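M157 (Murid herpesvirus 1, PDB 2NYK) serves as a viral, MHC class I-like ligand for the Ly49 receptors of mouse natural killer cells. Local coordinates at residues V41-V47 with S200-F204; T192-S198 with Q227-A233. The protein carries 1 engineered substitution. All coordinates share one frame. Residues are numbered along the deposited sequence.

Contact 1: V41-V47 with S200-F204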
loop_
_atom_site.group_PDB
_atom_site.type_symbol
_atom_site.label_atom_id
_atom_site.label_comp_id
_atom_site.label_asym_id
_atom_site.label_seq_id
_atom_site.Cartn_x
_atom_site.Cartn_y
_atom_site.Cartn_z
ATOM N N VAL A 41 -3.370 -2.813 -0.541
ATOM C CA VAL A 41 -3.623 -4.135 -1.056
ATOM C C VAL A 41 -2.284 -4.750 -1.350
ATOM O O VAL A 41 -1.338 -4.036 -1.682
ATOM C CB VAL A 41 -4.478 -4.148 -2.342
ATOM C CG1 VAL A 41 -5.860 -3.515 -2.095
ATOM C CG2 VAL A 41 -3.743 -3.425 -3.473
ATOM N N ASP A 42 -2.232 -6.068 -1.223
ATOM C CA ASP A 42 -1.032 -6.857 -1.501
ATOM C C ASP A 42 0.206 -6.370 -0.779
ATOM O O ASP A 42 1.309 -6.378 -1.332
ATOM C CB ASP A 42 -0.808 -6.986 -3.013
ATOM C CG ASP A 42 -1.691 -8.044 -3.611
ATOM O OD1 ASP A 42 -2.206 -8.852 -2.812
ATOM O OD2 ASP A 42 -1.872 -8.093 -4.844
ATOM N N ASN A 43 0.000 -5.954 0.468
ATOM C CA ASN A 43 1.076 -5.444 1.336
ATOM C C ASN A 43 1.885 -4.291 0.697
ATOM O O ASN A 43 3.091 -4.158 0.928
ATOM C CB ASN A 43 1.965 -6.609 1.804
ATOM C CG ASN A 43 2.766 -6.276 3.051
ATOM O OD1 ASN A 43 2.302 -5.552 3.955
ATOM N ND2 ASN A 43 3.977 -6.797 3.106
ATOM N N GLY A 44 1.212 -3.447 -0.096
ATOM C CA GLY A 44 1.882 -2.318 -0.751
ATOM C C GLY A 44 1.537 -1.019 -0.068
ATOM O O GLY A 44 1.063 -1.023 1.059
ATOM N N ARG A 45 1.739 0.102 -0.757
ATOM C CA ARG A 45 1.407 1.409 -0.185
ATOM C C ARG A 45 -0.106 1.573 -0.165
ATOM O O ARG A 45 -0.810 0.861 -0.869
ATOM C CB ARG A 45 2.003 2.542 -1.045
ATOM C CG ARG A 45 3.368 2.238 -1.686
ATOM C CD ARG A 45 4.530 2.115 -0.692
ATOM N NE ARG A 45 4.706 3.321 0.130
ATOM C CZ ARG A 45 5.426 4.408 -0.189
ATOM N NH1 ARG A 45 6.089 4.522 -1.349
ATOM N NH2 ARG A 45 5.473 5.419 0.682
ATOM N N PRO A 46 -0.619 2.487 0.666
ATOM C CA PRO A 46 -2.048 2.697 0.691
ATOM C C PRO A 46 -2.611 3.218 -0.621
ATOM O O PRO A 46 -1.998 4.048 -1.307
ATOM C CB PRO A 46 -2.241 3.736 1.798
ATOM C CG PRO A 46 -1.044 3.495 2.734
ATOM C CD PRO A 46 0.072 3.259 1.723
ATOM N N VAL A 47 -3.788 2.726 -0.951
ATOM C CA VAL A 47 -4.482 3.179 -2.173
ATOM C C VAL A 47 -5.757 3.984 -1.838
ATOM O O VAL A 47 -6.404 4.566 -2.728
ATOM C CB VAL A 47 -4.791 1.992 -3.109
ATOM C CG1 VAL A 47 -3.476 1.426 -3.689
ATOM C CG2 VAL A 47 -5.582 0.928 -2.393
ATOM N N SER A 200 2.007 2.078 -9.641
ATOM C CA SER A 200 1.564 1.005 -8.782
ATOM C C SER A 200 1.878 1.331 -7.327
ATOM O O SER A 200 2.680 2.225 -7.034
ATOM C CB SER A 200 2.227 -0.317 -9.200
ATOM O OG SER A 200 1.799 -1.368 -8.338
ATOM N N ASN A 201 1.209 0.642 -6.410
ATOM C CA ASN A 201 1.473 0.792 -4.979
ATOM C C ASN A 201 2.469 -0.263 -4.510
ATOM O O ASN A 201 2.760 -0.365 -3.325
ATOM C CB ASN A 201 0.180 0.701 -4.161
ATOM C CG ASN A 201 -0.365 -0.734 -4.102
ATOM O OD1 ASN A 201 -0.410 -1.426 -5.144
ATOM N ND2 ASN A 201 -0.737 -1.203 -2.897
ATOM N N VAL A 202 2.974 -1.065 -5.444
ATOM C CA VAL A 202 3.937 -2.106 -5.117
ATOM C C VAL A 202 5.251 -1.444 -4.673
ATOM O O VAL A 202 5.752 -0.539 -5.355
ATOM C CB VAL A 202 4.167 -3.062 -6.336
ATOM C CG1 VAL A 202 5.340 -3.962 -6.075
ATOM C CG2 VAL A 202 2.905 -3.920 -6.596
ATOM N N PRO A 203 5.776 -1.836 -3.498
ATOM C CA PRO A 203 7.042 -1.267 -3.081
ATOM C C PRO A 203 8.236 -1.600 -3.975
ATOM O O PRO A 203 8.298 -2.659 -4.612
ATOM C CB PRO A 203 7.214 -1.813 -1.648
ATOM C CG PRO A 203 5.818 -2.075 -1.190
ATOM C CD PRO A 203 5.198 -2.674 -2.427
ATOM N N PHE A 204 9.178 -0.668 -4.059
ATOM C CA PHE A 204 10.401 -0.921 -4.837
ATOM C C PHE A 204 11.511 -0.029 -4.315
ATOM O O PHE A 204 11.230 0.939 -3.592
ATOM C CB PHE A 204 10.148 -0.680 -6.343
ATOM C CG PHE A 204 9.872 0.759 -6.701
ATOM C CD1 PHE A 204 10.914 1.622 -7.031
ATOM C CD2 PHE A 204 8.559 1.254 -6.692
ATOM C CE1 PHE A 204 10.650 2.971 -7.334
ATOM C CE2 PHE A 204 8.288 2.602 -7.004
ATOM C CZ PHE A 204 9.305 3.445 -7.333
HETATM O O HOH W 1 -0.128 -4.063 -4.880
#
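The MHC class I-like fold sets a platform of sheet and helices on an immunoglobulin-like domain, and this contact lies at their junction: the turn between platform strands 35-41 and 46-51 meets the loop between strands 192-198 and 204-208. D42 and N43 both adopt left-handed backbone angles, which Asp and Asn tolerate well, so the chain reverses and G44 N donates a hydrogen bond to V41 O at 3.1 Å. N201 fills the space beside this turn. Its amide group spends both protons on backbone carbonyls, ND2 reaching V41 O at 3.1 Å and R45 O at 2.9 Å, a double role that suits Asn. In return R45 N donates to N201 O at 2.8 Å. At G44 a side chain would collide with that carbonyl; its absence lets G44 CA come within 3.3 Å of N201 O and 3.7 Å of P203 CD. V47 CG1 covers N201 CB at 3.8 Å, and L171 of helix 157-173 packs on V41, V47 and N201. S200 shapes the incoming loop through an ST turn, its OG accepting from V202 N. N201 OD1 accepts a hydrogen bond from a water 2.7 Å away.

Contact 2: T192-S198 with Q227-A233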
loop_
_atom_site.group_PDB
_atom_site.type_symbol
_atom_site.label_atom_id
_atom_site.label_comp_id
_atom_site.label_asym_id
_atom_site.label_seq_id
_atom_site.Cartn_x
_atom_site.Cartn_y
_atom_site.Cartn_z
ATOM N N THR A 192 24.641 13.310 -10.079
ATOM C CA THR A 192 23.853 12.294 -10.764
ATOM C C THR A 192 22.500 12.123 -10.071
ATOM O O THR A 192 22.428 12.104 -8.833
ATOM C CB THR A 192 24.617 10.965 -10.761
ATOM O OG1 THR A 192 25.866 11.150 -11.435
ATOM C CG2 THR A 192 23.849 9.885 -11.457
ATOM N N THR A 193 21.428 12.008 -10.870
ATOM C CA THR A 193 20.090 11.817 -10.309
ATOM C C THR A 193 19.374 10.670 -11.002
ATOM O O THR A 193 19.510 10.469 -12.216
ATOM C CB THR A 193 19.225 13.090 -10.450
ATOM O OG1 THR A 193 20.003 14.236 -10.069
ATOM C CG2 THR A 193 17.984 13.009 -9.546
ATOM N N CYS A 194 18.607 9.921 -10.222
ATOM C CA CYS A 194 17.744 8.891 -10.780
ATOM C C CYS A 194 16.358 8.993 -10.157
ATOM O O CYS A 194 16.200 8.792 -8.952
ATOM C CB CYS A 194 18.342 7.502 -10.563
ATOM S SG CYS A 194 17.491 6.252 -11.532
ATOM N N VAL A 195 15.375 9.348 -10.981
ATOM C CA VAL A 195 13.997 9.498 -10.549
ATOM C C VAL A 195 13.179 8.369 -11.161
ATOM O O VAL A 195 13.058 8.270 -12.389
ATOM C CB VAL A 195 13.393 10.862 -10.975
ATOM C CG1 VAL A 195 11.956 10.971 -10.507
ATOM C CG2 VAL A 195 14.247 12.032 -10.465
ATOM N N VAL A 196 12.627 7.510 -10.303
ATOM C CA VAL A 196 11.796 6.396 -10.759
ATOM C C VAL A 196 10.328 6.624 -10.397
ATOM O O VAL A 196 10.019 6.844 -9.239
ATOM C CB VAL A 196 12.323 5.061 -10.177
ATOM C CG1 VAL A 196 11.453 3.881 -10.610
ATOM C CG2 VAL A 196 13.767 4.842 -10.622
ATOM N N THR A 197 9.453 6.574 -11.409
ATOM C CA THR A 197 8.014 6.791 -11.302
ATOM C C THR A 197 7.235 5.512 -11.577
ATOM O O THR A 197 7.463 4.815 -12.590
ATOM C CB THR A 197 7.545 7.899 -12.307
ATOM O OG1 THR A 197 8.321 9.081 -12.095
ATOM C CG2 THR A 197 6.067 8.241 -12.102
ATOM N N SER A 198 6.322 5.190 -10.662
ATOM C CA SER A 198 5.480 4.021 -10.800
ATOM C C SER A 198 4.066 4.379 -10.473
ATOM O O SER A 198 3.800 5.118 -9.527
ATOM C CB SER A 198 5.972 2.917 -9.848
ATOM O OG SER A 198 5.110 1.802 -9.873
ATOM N N GLN A 227 4.127 6.542 -7.125
ATOM C CA GLN A 227 5.290 6.664 -6.260
ATOM C C GLN A 227 6.407 7.260 -7.061
ATOM O O GLN A 227 6.648 6.858 -8.207
ATOM C CB GLN A 227 5.731 5.309 -5.769
ATOM C CG GLN A 227 4.682 4.468 -5.066
ATOM C CD GLN A 227 5.292 3.174 -4.629
ATOM O OE1 GLN A 227 6.211 3.152 -3.797
ATOM N NE2 GLN A 227 4.850 2.086 -5.241
ATOM N N ILE A 228 7.103 8.220 -6.471
ATOM C CA ILE A 228 8.236 8.818 -7.132
ATOM C C ILE A 228 9.410 8.726 -6.176
ATOM O O ILE A 228 9.436 9.385 -5.117
ATOM C CB ILE A 228 7.957 10.274 -7.589
ATOM C CG1 ILE A 228 6.722 10.314 -8.519
ATOM C CG2 ILE A 228 9.217 10.877 -8.241
ATOM C CD1 ILE A 228 6.326 11.707 -8.993
ATOM N N LEU A 229 10.371 7.876 -6.545
ATOM C CA LEU A 229 11.564 7.684 -5.733
ATOM C C LEU A 229 12.781 8.264 -6.440
ATOM O O LEU A 229 13.093 7.902 -7.585
ATOM C CB LEU A 229 11.763 6.199 -5.388
ATOM C CG LEU A 229 11.000 5.618 -4.186
ATOM C CD1 LEU A 229 9.446 5.677 -4.312
ATOM C CD2 LEU A 229 11.460 4.173 -3.981
ATOM N N THR A 230 13.440 9.201 -5.762
ATOM C CA THR A 230 14.574 9.927 -6.326
ATOM C C THR A 230 15.819 9.632 -5.488
ATOM O O THR A 230 15.764 9.665 -4.266
ATOM C CB THR A 230 14.321 11.455 -6.303
ATOM O OG1 THR A 230 13.090 11.769 -6.972
ATOM C CG2 THR A 230 15.480 12.232 -6.944
ATOM N N VAL A 231 16.925 9.319 -6.162
ATOM C CA VAL A 231 18.219 9.114 -5.526
ATOM C C VAL A 231 19.230 10.008 -6.233
ATOM O O VAL A 231 19.456 9.892 -7.453
ATOM C CB VAL A 231 18.689 7.625 -5.529
ATOM C CG1 VAL A 231 18.632 7.044 -6.904
ATOM C CG2 VAL A 231 20.131 7.501 -5.004
ATOM N N LYS A 232 19.804 10.932 -5.470
ATOM C CA LYS A 232 20.872 11.762 -5.986
ATOM C C LYS A 232 22.116 11.646 -5.140
ATOM O O LYS A 232 22.052 11.550 -3.904
ATOM C CB LYS A 232 20.448 13.216 -6.200
ATOM C CG LYS A 232 19.871 13.937 -5.018
ATOM C CD LYS A 232 19.050 15.146 -5.533
ATOM C CE LYS A 232 18.691 16.056 -4.316
ATOM N NZ LYS A 232 17.808 17.184 -4.833
ATOM N N ALA A 233 23.249 11.612 -5.837
ATOM C CA ALA A 233 24.539 11.511 -5.195
ATOM C C ALA A 233 25.408 12.617 -5.779
ATOM O O ALA A 233 25.823 12.529 -6.938
ATOM C CB ALA A 233 25.134 10.144 -5.433
#
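V195 lies diagonally across from I228, its CG1 3.6 Å from I228 CG2, while its CG2 touches T230 OG1 at 3.7 Å. These beta-branched residues suit the extended backbone of two neighbouring strands in the immunoglobulin-like domain, 192-198 and 227-233, which run antiparallel with axes 4.6 Å apart at closest approach and 169° between their directions. Hydrogen-bonded pairs alternate with non-hydrogen-bonded ones throughout. C194 N reaches V231 O at 2.9 Å and V231 N returns to C194 O at 2.9 Å; V196 N meets L229 O at 2.8 Å; S198 O receives Q227 N at 2.8 Å. At the far end T192 N to A233 O is weak, at 3.4 Å.

T193, V195, T197, I228, T230 and K232 share one face, where T193 CG2 and T230 CG2 touch at 3.7 Å and K232 extends its amine away. The side chain of T193 is about 4 Å from the N-acetylglucosamine (NAG) linked to N187. The other face carries T192, C194, V196, S198, Q227, L229, V231 and A233, apolar in its middle with polar side chains toward the ends. There C194 CB packs on V231 CG1 at 3.7 Å, its sulfur forms a disulfide with C241, and F204 and V206 cover V196. Backbone bonds thus hold the strands together whatever the sequence, while matches such as V195 with I228 and C194 with V231, and the disulfide, go with this particular register; one face gives the domain core an apolar middle, the other mixes hydroxyls, aliphatic groups and a lysine.

From the N terminus the chain reaches 41-47 in the platform, continues to 192-198, passes through 200-204, forms strands 204-208 and 217-222, and only then runs back as 227-233. Contact 1 therefore closes a long loop, its segments 153 residues apart at their nearest ends, whereas contact 2 closes a short one of 29. The segments alternate, so the loops cross rather than nest. Their centres are about 18 Å apart, yet Q227 joins them: its NE2 lies 2.8 Å from V202 O and its OE1 2.8 Å from R45 NH1, both probable hydrogen bonds. Contact 1 ties domain to domain; contact 2 joins two adjacent strands of the immunoglobulin-like sheet, one of which leads into the junction loop.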